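Local coordinates for xyloglucan-specific endo-beta-1,4-glucanase BoGH5A (Bacteroides ovatus, PDB 3ZMR), which hydrolyses internal beta-1,4-glucosidic bonds in the xyloglucan backbone with retention of configuration, releasing xyloglucan oligosaccharides in the gut bacterium's breakdown of this plant polysaccharide, at residues 130-135 against 191-196; 145-148 against 153-156; 179-182 against 186-189. One frame throughout, in Å; residues are numbered along the deposited sequence. Where two conformers were deposited one is given.

Interaction 1 of 3, residues 130-135 against 191-196; sequences NTFEAV and SAWMDK. With BGC (beta-D-glucopyranose), chain C; BGC (beta-D-glucopyranose), chain B.
Phe132 turns an edge of its ring toward the face of the six-membered ring of Trp193 in an offset edge-to-face pair, centroids 5.7 Å apart and planes at 69°. The offset brings the meeting to the rim of the indole, where Phe132 CD1 lies 3.7 Å from Trp193 CH2. The two torsions explain the approach. Trp193 has CG anti to its own backbone N, which carries the indole out from the helix toward the loop; Phe132 has CG anti to its carbonyl carbon (chi1 -78°), which swings the phenyl ring toward the helix. The carbonyl of Phe132 joins in as well: its O lies 3.7 Å from Trp193 CZ2, at the indole edge. On the far end of the phenyl, CZ comes within 3.7 Å of Lys196 O, while the lysine chain leads off to a salt bridge between NZ and Glu147 OE1. Trp193 suits its place because it gives a broad apolar surface and one N-H, and NE1 spends that N-H on Ala176 O.

Phe132 belongs to a type I turn from Thr131 to Ala134. Glu133 steadies the start of this loop by gripping two amides, Asn130 N to OE2 (2.7 Å) and Thr131 N to OE1 (2.8 Å), the latter from well above the carboxylate plane. This hold on the backbone is consistent with a fixed placing of the Asn130 side chain, whose ND2 donates to O3 of the chain C glucose at 2.8 Å, nearly straight at 164°.

The loop follows the first barrel strand, 125-127. Phe132 reaches from it to the start of helix 191-206, where Val197 and Ala200 also touch the phenyl, and Asp195 of that helix forms a salt bridge with Arg247 of helix 227-248.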
loop_
_atom_site.group_PDB
_atom_site.type_symbol
_atom_site.label_atom_id
_atom_site.label_comp_id
_atom_site.label_asym_id
_atom_site.label_seq_id
_atom_site.Cartn_x
_atom_site.Cartn_y
_atom_site.Cartn_z
ATOM N N ASN A 130 -3.908 -3.281 -17.134
ATOM C CA ASN A 130 -4.971 -2.883 -18.079
ATOM C C ASN A 130 -5.872 -4.046 -18.458
ATOM O O ASN A 130 -6.314 -4.208 -19.611
ATOM C CB ASN A 130 -4.400 -2.211 -19.320
ATOM C CG ASN A 130 -3.999 -0.768 -19.084
ATOM O OD1 ASN A 130 -3.969 -0.257 -17.963
ATOM N ND2 ASN A 130 -3.639 -0.095 -20.188
ATOM N N THR A 131 -6.204 -4.826 -17.442
ATOM C CA THR A 131 -6.950 -6.060 -17.631
ATOM C C THR A 131 -8.128 -6.131 -16.646
ATOM O O THR A 131 -9.160 -5.499 -16.914
ATOM C CB THR A 131 -6.010 -7.272 -17.673
ATOM O OG1 THR A 131 -4.941 -7.011 -18.600
ATOM C CG2 THR A 131 -6.747 -8.535 -18.106
ATOM N N PHE A 132 -8.005 -6.804 -15.494
ATOM C CA PHE A 132 -9.145 -6.868 -14.576
ATOM C C PHE A 132 -9.540 -5.516 -13.996
ATOM O O PHE A 132 -10.684 -5.371 -13.520
ATOM C CB PHE A 132 -8.968 -7.903 -13.461
ATOM C CG PHE A 132 -9.222 -9.307 -13.919
ATOM C CD1 PHE A 132 -10.517 -9.755 -14.161
ATOM C CD2 PHE A 132 -8.182 -10.186 -14.114
ATOM C CE1 PHE A 132 -10.743 -11.063 -14.589
ATOM C CE2 PHE A 132 -8.401 -11.491 -14.531
ATOM C CZ PHE A 132 -9.684 -11.921 -14.780
ATOM N N GLU A 133 -8.651 -4.520 -14.024
ATOM C CA GLU A 133 -8.983 -3.189 -13.547
ATOM C C GLU A 133 -9.541 -2.252 -14.671
ATOM O O GLU A 133 -9.880 -1.110 -14.409
ATOM C CB GLU A 133 -7.788 -2.519 -12.877
ATOM C CG GLU A 133 -6.775 -1.835 -13.787
ATOM C CD GLU A 133 -5.780 -2.706 -14.503
ATOM O OE1 GLU A 133 -6.052 -3.891 -14.824
ATOM O OE2 GLU A 133 -4.669 -2.151 -14.784
ATOM N N ALA A 134 -9.587 -2.758 -15.903
ATOM C CA ALA A 134 -10.080 -1.966 -17.046
ATOM C C ALA A 134 -11.584 -1.624 -16.857
ATOM O O ALA A 134 -12.433 -2.495 -16.629
ATOM C CB ALA A 134 -9.879 -2.738 -18.326
ATOM N N VAL A 135 -11.874 -0.335 -16.927
ATOM C CA VAL A 135 -13.229 0.191 -16.771
ATOM C C VAL A 135 -13.465 1.252 -17.868
ATOM O O VAL A 135 -12.566 1.999 -18.218
ATOM C CB VAL A 135 -13.476 0.803 -15.367
ATOM C CG1 VAL A 135 -13.564 -0.297 -14.318
ATOM C CG2 VAL A 135 -12.419 1.862 -15.021
ATOM N N SER A 191 -21.483 -12.361 -8.277
ATOM C CA SER A 191 -20.724 -13.594 -8.061
ATOM C C SER A 191 -20.007 -14.019 -9.341
ATOM O O SER A 191 -18.883 -14.558 -9.293
ATOM C CB SER A 191 -21.620 -14.734 -7.551
ATOM O OG SER A 191 -22.626 -15.059 -8.490
ATOM N N ALA A 192 -20.641 -13.776 -10.493
ATOM C CA ALA A 192 -20.054 -14.172 -11.773
ATOM C C ALA A 192 -18.736 -13.432 -12.068
ATOM O O ALA A 192 -17.811 -13.986 -12.673
ATOM C CB ALA A 192 -21.041 -13.881 -12.872
ATOM N N TRP A 193 -18.642 -12.191 -11.611
ATOM C CA TRP A 193 -17.395 -11.430 -11.752
ATOM C C TRP A 193 -16.327 -11.970 -10.806
ATOM O O TRP A 193 -15.170 -12.206 -11.178
ATOM C CB TRP A 193 -17.632 -9.965 -11.442
ATOM C CG TRP A 193 -16.398 -9.138 -11.557
ATOM C CD1 TRP A 193 -15.766 -8.478 -10.546
ATOM C CD2 TRP A 193 -15.614 -8.874 -12.746
ATOM N NE1 TRP A 193 -14.645 -7.832 -11.023
ATOM C CE2 TRP A 193 -14.539 -8.031 -12.365
ATOM C CE3 TRP A 193 -15.731 -9.235 -14.096
ATOM C CZ2 TRP A 193 -13.601 -7.560 -13.276
ATOM C CZ3 TRP A 193 -14.810 -8.762 -15.002
ATOM C CH2 TRP A 193 -13.757 -7.943 -14.597
ATOM N N MET A 194 -16.716 -12.203 -9.557
ATOM C CA MET A 194 -15.791 -12.787 -8.570
ATOM C C MET A 194 -15.264 -14.124 -9.076
ATOM O O MET A 194 -14.086 -14.471 -8.886
ATOM C CB MET A 194 -16.488 -12.990 -7.223
ATOM C CG MET A 194 -16.928 -11.709 -6.554
ATOM S SD MET A 194 -15.567 -10.568 -6.252
ATOM C CE MET A 194 -14.450 -11.550 -5.268
ATOM N N ASP A 195 -16.124 -14.897 -9.738
ATOM C CA ASP A 195 -15.696 -16.175 -10.287
ATOM C C ASP A 195 -14.566 -15.993 -11.312
ATOM O O ASP A 195 -13.655 -16.802 -11.404
ATOM C CB ASP A 195 -16.839 -16.908 -11.009
ATOM C CG ASP A 195 -17.969 -17.386 -10.088
ATOM O OD1 ASP A 195 -17.803 -17.435 -8.852
ATOM O OD2 ASP A 195 -19.035 -17.758 -10.650
ATOM N N LYS A 196 -14.688 -14.970 -12.164
ATOM C CA LYS A 196 -13.674 -14.713 -13.211
ATOM C C LYS A 196 -12.333 -14.312 -12.582
ATOM O O LYS A 196 -11.276 -14.775 -12.956
ATOM C CB LYS A 196 -14.154 -13.606 -14.174
ATOM C CG LYS A 196 -15.247 -14.059 -15.132
ATOM C CD LYS A 196 -15.846 -12.898 -15.898
ATOM C CE LYS A 196 -14.966 -12.448 -17.049
ATOM N NZ LYS A 196 -15.736 -11.470 -17.893
HETATM C C2 BGC C . -1.713 2.619 -18.034
HETATM C C3 BGC C . -2.548 3.216 -19.173
HETATM C C4 BGC C . -4.012 3.327 -18.727
HETATM C C5 BGC C . -4.059 4.066 -17.404
HETATM C C6 BGC C . -5.452 4.244 -16.823
HETATM C C1 BGC C . -1.912 3.378 -16.722
HETATM O O2 BGC C . -0.334 2.654 -18.427
HETATM O O3 BGC C . -2.484 2.451 -20.379
HETATM O O4 BGC C . -4.794 4.111 -19.635
HETATM O O5 BGC C . -3.289 3.375 -16.433
HETATM O O6 BGC C . -5.372 5.403 -16.021
HETATM C C2 BGC B . -6.904 4.481 -20.696
HETATM C C3 BGC B . -8.055 3.849 -21.475
HETATM C C4 BGC B . -7.498 2.981 -22.616
HETATM C C5 BGC B . -6.401 2.048 -22.104
HETATM C C6 BGC B . -5.749 1.240 -23.199
HETATM C C1 BGC B . -5.872 3.443 -20.289
HETATM O O2 BGC B . -7.403 5.168 -19.551
HETATM O O3 BGC B . -8.938 4.908 -21.912
HETATM O O4 BGC B . -8.496 2.119 -23.204
HETATM O O5 BGC B . -5.378 2.779 -21.441
HETATM O O6 BGC B . -5.117 2.125 -24.140
#

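Interaction 2 of 3, residues 145-148 against 153-156; sequences GDET and PTPN
Glu147 and Thr154 meet across a loop whose first limb is folded by an Asx turn: Asp146 OD1 accepts from the backbone N of Thr148 at 2.9 Å, from above the carboxylate plane. The same oxygen receives Thr148 OG1 at 2.7 Å, this time on its syn lone pair, so a single aspartate oxygen holds two donors of one threonine. An aspartate suits this place because its short chain puts a carboxylate oxygen level with the amide two residues on. The loop belongs to the long connection between the first barrel strand, 125-127, and helix 157-165.

Pro153 opens the second limb. Its side chain leans away from the first limb, and contact is left to its backbone, with CA 4.4 Å from Thr148 CG2; its ring packs on Arg448.

Thr154 comes next and makes the hydrogen bond between the limbs. Its OG1 donates a hydrogen bond to Glu147 OE2 at 2.6 Å, which accepts on its anti lone pair, the one away from OE1. Glu147 places its CG between the backbone N and the carbonyl carbon (chi1 79°), a crowded position, and then bends at chi2, folding the carboxylate over to the threonine. A glutamate is apt here because its two oxygens can serve two partners: with OE2 held by Thr154, OE1 is left to pair with Lys196. The buried carboxylate is thus held at both oxygens, and its nearby lysine would probably favour the ionised form.

Pro155 then carries the chain past Thr131 and Phe132, on both of which its ring rests.

Asn156 ends the limb as the N-cap of the helix that follows: its OD1 accepts from Leu159 N while its ND2 donates to Thr449 O.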
loop_
_atom_site.group_PDB
_atom_site.type_symbol
_atom_site.label_atom_id
_atom_site.label_comp_id
_atom_site.label_asym_id
_atom_site.label_seq_id
_atom_site.Cartn_x
_atom_site.Cartn_y
_atom_site.Cartn_z
ATOM N N GLY A 145 -18.036 -2.004 -18.686
ATOM C CA GLY A 145 -16.993 -2.843 -19.275
ATOM C C GLY A 145 -16.677 -4.096 -18.491
ATOM O O GLY A 145 -17.359 -4.418 -17.518
ATOM N N ASP A 146 -15.622 -4.776 -18.914
ATOM C CA ASP A 146 -15.116 -5.990 -18.269
ATOM C C ASP A 146 -13.597 -6.015 -18.515
ATOM O O ASP A 146 -13.026 -5.004 -18.950
ATOM C CB ASP A 146 -15.876 -7.260 -18.762
ATOM C CG ASP A 146 -15.579 -7.666 -20.210
ATOM O OD1 ASP A 146 -14.658 -7.133 -20.844
ATOM O OD2 ASP A 146 -16.252 -8.608 -20.697
ATOM N N GLU A 147 -12.951 -7.150 -18.251
ATOM C CA GLU A 147 -11.488 -7.241 -18.297
ATOM C C GLU A 147 -10.884 -7.063 -19.669
ATOM O O GLU A 147 -9.668 -6.983 -19.799
ATOM C CB GLU A 147 -11.004 -8.535 -17.634
ATOM C CG GLU A 147 -11.098 -9.818 -18.446
ATOM C CD GLU A 147 -12.476 -10.416 -18.608
ATOM O OE1 GLU A 147 -13.484 -9.846 -18.128
ATOM O OE2 GLU A 147 -12.532 -11.499 -19.244
ATOM N N THR A 148 -11.727 -7.096 -20.704
ATOM C CA THR A 148 -11.285 -6.963 -22.097
ATOM C C THR A 148 -11.462 -5.550 -22.634
ATOM O O THR A 148 -11.093 -5.283 -23.798
ATOM C CB THR A 148 -12.004 -7.941 -23.043
ATOM O OG1 THR A 148 -13.385 -7.561 -23.203
ATOM C CG2 THR A 148 -11.876 -9.373 -22.530
ATOM N N PRO A 153 -6.962 -9.669 -23.653
ATOM C CA PRO A 153 -7.792 -10.831 -23.450
ATOM C C PRO A 153 -7.841 -11.250 -21.985
ATOM O O PRO A 153 -7.066 -10.758 -21.163
ATOM C CB PRO A 153 -7.068 -11.908 -24.264
ATOM C CG PRO A 153 -5.624 -11.515 -24.224
ATOM C CD PRO A 153 -5.607 -10.027 -24.133
ATOM N N THR A 154 -8.742 -12.176 -21.665
ATOM C CA THR A 154 -8.789 -12.739 -20.295
ATOM C C THR A 154 -7.440 -13.392 -19.990
ATOM O O THR A 154 -6.978 -14.205 -20.793
ATOM C CB THR A 154 -9.915 -13.779 -20.182
ATOM O OG1 THR A 154 -11.109 -13.190 -20.680
ATOM C CG2 THR A 154 -10.133 -14.215 -18.736
ATOM N N PRO A 155 -6.831 -13.100 -18.815
ATOM C CA PRO A 155 -5.650 -13.834 -18.407
ATOM C C PRO A 155 -5.913 -15.330 -18.424
ATOM O O PRO A 155 -6.998 -15.787 -18.049
ATOM C CB PRO A 155 -5.367 -13.298 -17.002
ATOM C CG PRO A 155 -5.884 -11.908 -17.056
ATOM C CD PRO A 155 -7.168 -12.048 -17.848
ATOM N N ASN A 156 -4.915 -16.078 -18.860
ATOM C CA ASN A 156 -5.028 -17.514 -19.039
ATOM C C ASN A 156 -3.829 -18.292 -18.492
ATOM O O ASN A 156 -2.816 -17.722 -18.059
ATOM C CB ASN A 156 -5.313 -17.826 -20.514
ATOM C CG ASN A 156 -4.192 -17.380 -21.434
ATOM O OD1 ASN A 156 -3.031 -17.328 -21.045
ATOM N ND2 ASN A 156 -4.531 -17.097 -22.677
#

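Interaction 3 of 3, residues 179-182 against 186-189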
loop_
_atom_site.group_PDB
_atom_site.type_symbol
_atom_site.label_atom_id
_atom_site.label_comp_id
_atom_site.label_asym_id
_atom_site.label_seq_id
_atom_site.Cartn_x
_atom_site.Cartn_y
_atom_site.Cartn_z
ATOM N N HIS A 179 -17.646 -1.694 -11.329
ATOM C CA HIS A 179 -18.386 -1.809 -12.585
ATOM C C HIS A 179 -19.197 -3.098 -12.667
ATOM O O HIS A 179 -19.863 -3.374 -13.675
ATOM C CB HIS A 179 -17.441 -1.715 -13.779
ATOM C CG HIS A 179 -16.417 -2.798 -13.846
ATOM N ND1 HIS A 179 -15.865 -3.375 -12.720
ATOM C CD2 HIS A 179 -15.775 -3.347 -14.909
ATOM C CE1 HIS A 179 -14.970 -4.272 -13.094
ATOM N NE2 HIS A 179 -14.886 -4.268 -14.416
ATOM N N GLN A 180 -19.160 -3.882 -11.591
ATOM C CA GLN A 180 -19.746 -5.235 -11.557
ATOM C C GLN A 180 -20.600 -5.451 -10.297
ATOM O O GLN A 180 -20.675 -6.580 -9.771
ATOM C CB GLN A 180 -18.667 -6.317 -11.686
ATOM C CG GLN A 180 -17.909 -6.248 -12.996
ATOM C CD GLN A 180 -18.697 -6.807 -14.169
ATOM O OE1 GLN A 180 -19.593 -7.638 -14.011
ATOM N NE2 GLN A 180 -18.362 -6.357 -15.366
ATOM N N PHE A 181 -21.205 -4.373 -9.795
ATOM C CA PHE A 181 -22.117 -4.495 -8.662
ATOM C C PHE A 181 -23.462 -5.089 -9.115
ATOM O O PHE A 181 -24.021 -4.722 -10.139
ATOM C CB PHE A 181 -22.358 -3.147 -7.987
ATOM C CG PHE A 181 -21.182 -2.580 -7.243
ATOM C CD1 PHE A 181 -20.347 -3.368 -6.460
ATOM C CD2 PHE A 181 -20.966 -1.216 -7.254
ATOM C CE1 PHE A 181 -19.287 -2.781 -5.783
ATOM C CE2 PHE A 181 -19.937 -0.614 -6.543
ATOM C CZ PHE A 181 -19.092 -1.414 -5.787
ATOM N N GLU A 182 -23.945 -6.038 -8.333
ATOM C CA GLU A 182 -25.331 -6.540 -8.407
ATOM C C GLU A 182 -26.295 -5.556 -7.722
ATOM O O GLU A 182 -27.443 -5.361 -8.172
ATOM C CB GLU A 182 -25.383 -7.903 -7.703
ATOM C CG GLU A 182 -26.765 -8.468 -7.422
ATOM C CD GLU A 182 -26.691 -9.727 -6.596
ATOM O OE1 GLU A 182 -25.654 -10.424 -6.673
ATOM O OE2 GLU A 182 -27.663 -10.019 -5.869
ATOM N N THR A 186 -25.412 -1.129 -1.785
ATOM C CA THR A 186 -24.743 -1.940 -0.763
ATOM C C THR A 186 -23.375 -2.422 -1.216
ATOM O O THR A 186 -22.687 -3.124 -0.479
ATOM C CB THR A 186 -25.579 -3.176 -0.367
ATOM O OG1 THR A 186 -25.758 -4.022 -1.511
ATOM C CG2 THR A 186 -26.946 -2.747 0.184
ATOM N N TYR A 187 -22.998 -2.078 -2.447
ATOM C CA TYR A 187 -21.690 -2.449 -3.024
ATOM C C TYR A 187 -21.531 -3.965 -3.178
ATOM O O TYR A 187 -20.408 -4.500 -3.101
ATOM C CB TYR A 187 -20.534 -1.899 -2.196
ATOM C CG TYR A 187 -20.682 -0.458 -1.848
ATOM C CD1 TYR A 187 -20.722 0.516 -2.847
ATOM C CD2 TYR A 187 -20.833 -0.044 -0.519
ATOM C CE1 TYR A 187 -20.851 1.861 -2.520
ATOM C CE2 TYR A 187 -20.972 1.302 -0.191
ATOM C CZ TYR A 187 -20.985 2.250 -1.204
ATOM O OH TYR A 187 -21.121 3.597 -0.894
ATOM N N LYS A 188 -22.652 -4.659 -3.371
ATOM C CA LYS A 188 -22.646 -6.093 -3.565
ATOM C C LYS A 188 -22.147 -6.445 -4.947
ATOM O O LYS A 188 -22.721 -6.045 -5.944
ATOM C CB LYS A 188 -24.030 -6.709 -3.318
ATOM C CG LYS A 188 -24.079 -8.222 -3.528
ATOM C CD LYS A 188 -23.381 -9.015 -2.443
ATOM C CE LYS A 188 -23.611 -10.514 -2.622
ATOM N NZ LYS A 188 -23.072 -11.294 -1.473
ATOM N N ILE A 189 -21.071 -7.222 -4.974
ATOM C CA ILE A 189 -20.390 -7.613 -6.214
ATOM C C ILE A 189 -21.013 -8.868 -6.810
ATOM O O ILE A 189 -21.259 -9.845 -6.082
ATOM C CB ILE A 189 -18.875 -7.840 -5.955
ATOM C CG1 ILE A 189 -18.243 -6.552 -5.424
ATOM C CG2 ILE A 189 -18.159 -8.255 -7.237
ATOM C CD1 ILE A 189 -16.922 -6.769 -4.731
#
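Phe181 lies beside Tyr187 with both side chains pointing the same way, but their rings are neither stacked nor edge-to-face: the planes stand at 58°, an oblique pair. CZ of Phe181 is 3.9 Å from Tyr187 CD1 at the rim of the tyrosine ring. What covers a face of the phenyl is the tyrosine backbone: Tyr187 CA sits 3.9 Å from the centroid of the Phe181 ring, 19° off its normal, as a CH-pi contact. Ile189 approaches from the edge, its CG1 3.9 Å from Phe181 CE1. Phe181 reaches this niche because its CG is anti to the carbonyl carbon (chi1 -69°), which brings the ring back over the opposite strand. An aromatic suits the position, being flat enough to lie against a peptide and apolar enough to meet Ile189. A serine in its place would probably leave Tyr187 CA and Ile189 CG1 without their apolar cover and the tyrosine ring freer to turn.

The backbones are fastened next to it. Glu182 N donates to Lys188 O at 2.7 Å, and the same oxygen receives a CA-H...O contact from Phe181 CA, 3.2 Å away. The glutamate and lysine chains run side by side, pointing the same way, with Glu182 OE1 4.1 Å from Lys188 CG and their charged ends farther apart.

Phe181 and Ile189 form a non-hydrogen-bonded antiparallel pair, and beyond it Tyr187 and Lys188 both face Asp183. With Tyr187 in the left-handed helical region, a setting more often filled by glycine, this is a classic G1 beta bulge in a tight hairpin.

How the interactions relate
All three interactions lie in the family 5 catalytic domain, an eight-stranded (beta/alpha) barrel, on the same side of the chain's centre. Centres of interactions 1 and 2 are about 7 Å apart, those of 1 and 3 about 12 Å, and those of 2 and 3 about 18 Å. Along the chain, 130-135 comes first and 191-196 last, with interaction 2 and then interaction 3 closing between them. Helix 191-206 is the common neighbour: its Trp193 touches Glu147 of interaction 2 and Gln180 and His179 of interaction 3, so the glucan-binding loop 130-135, the long loop that follows it in the chain and the hairpin are joined around one helix start.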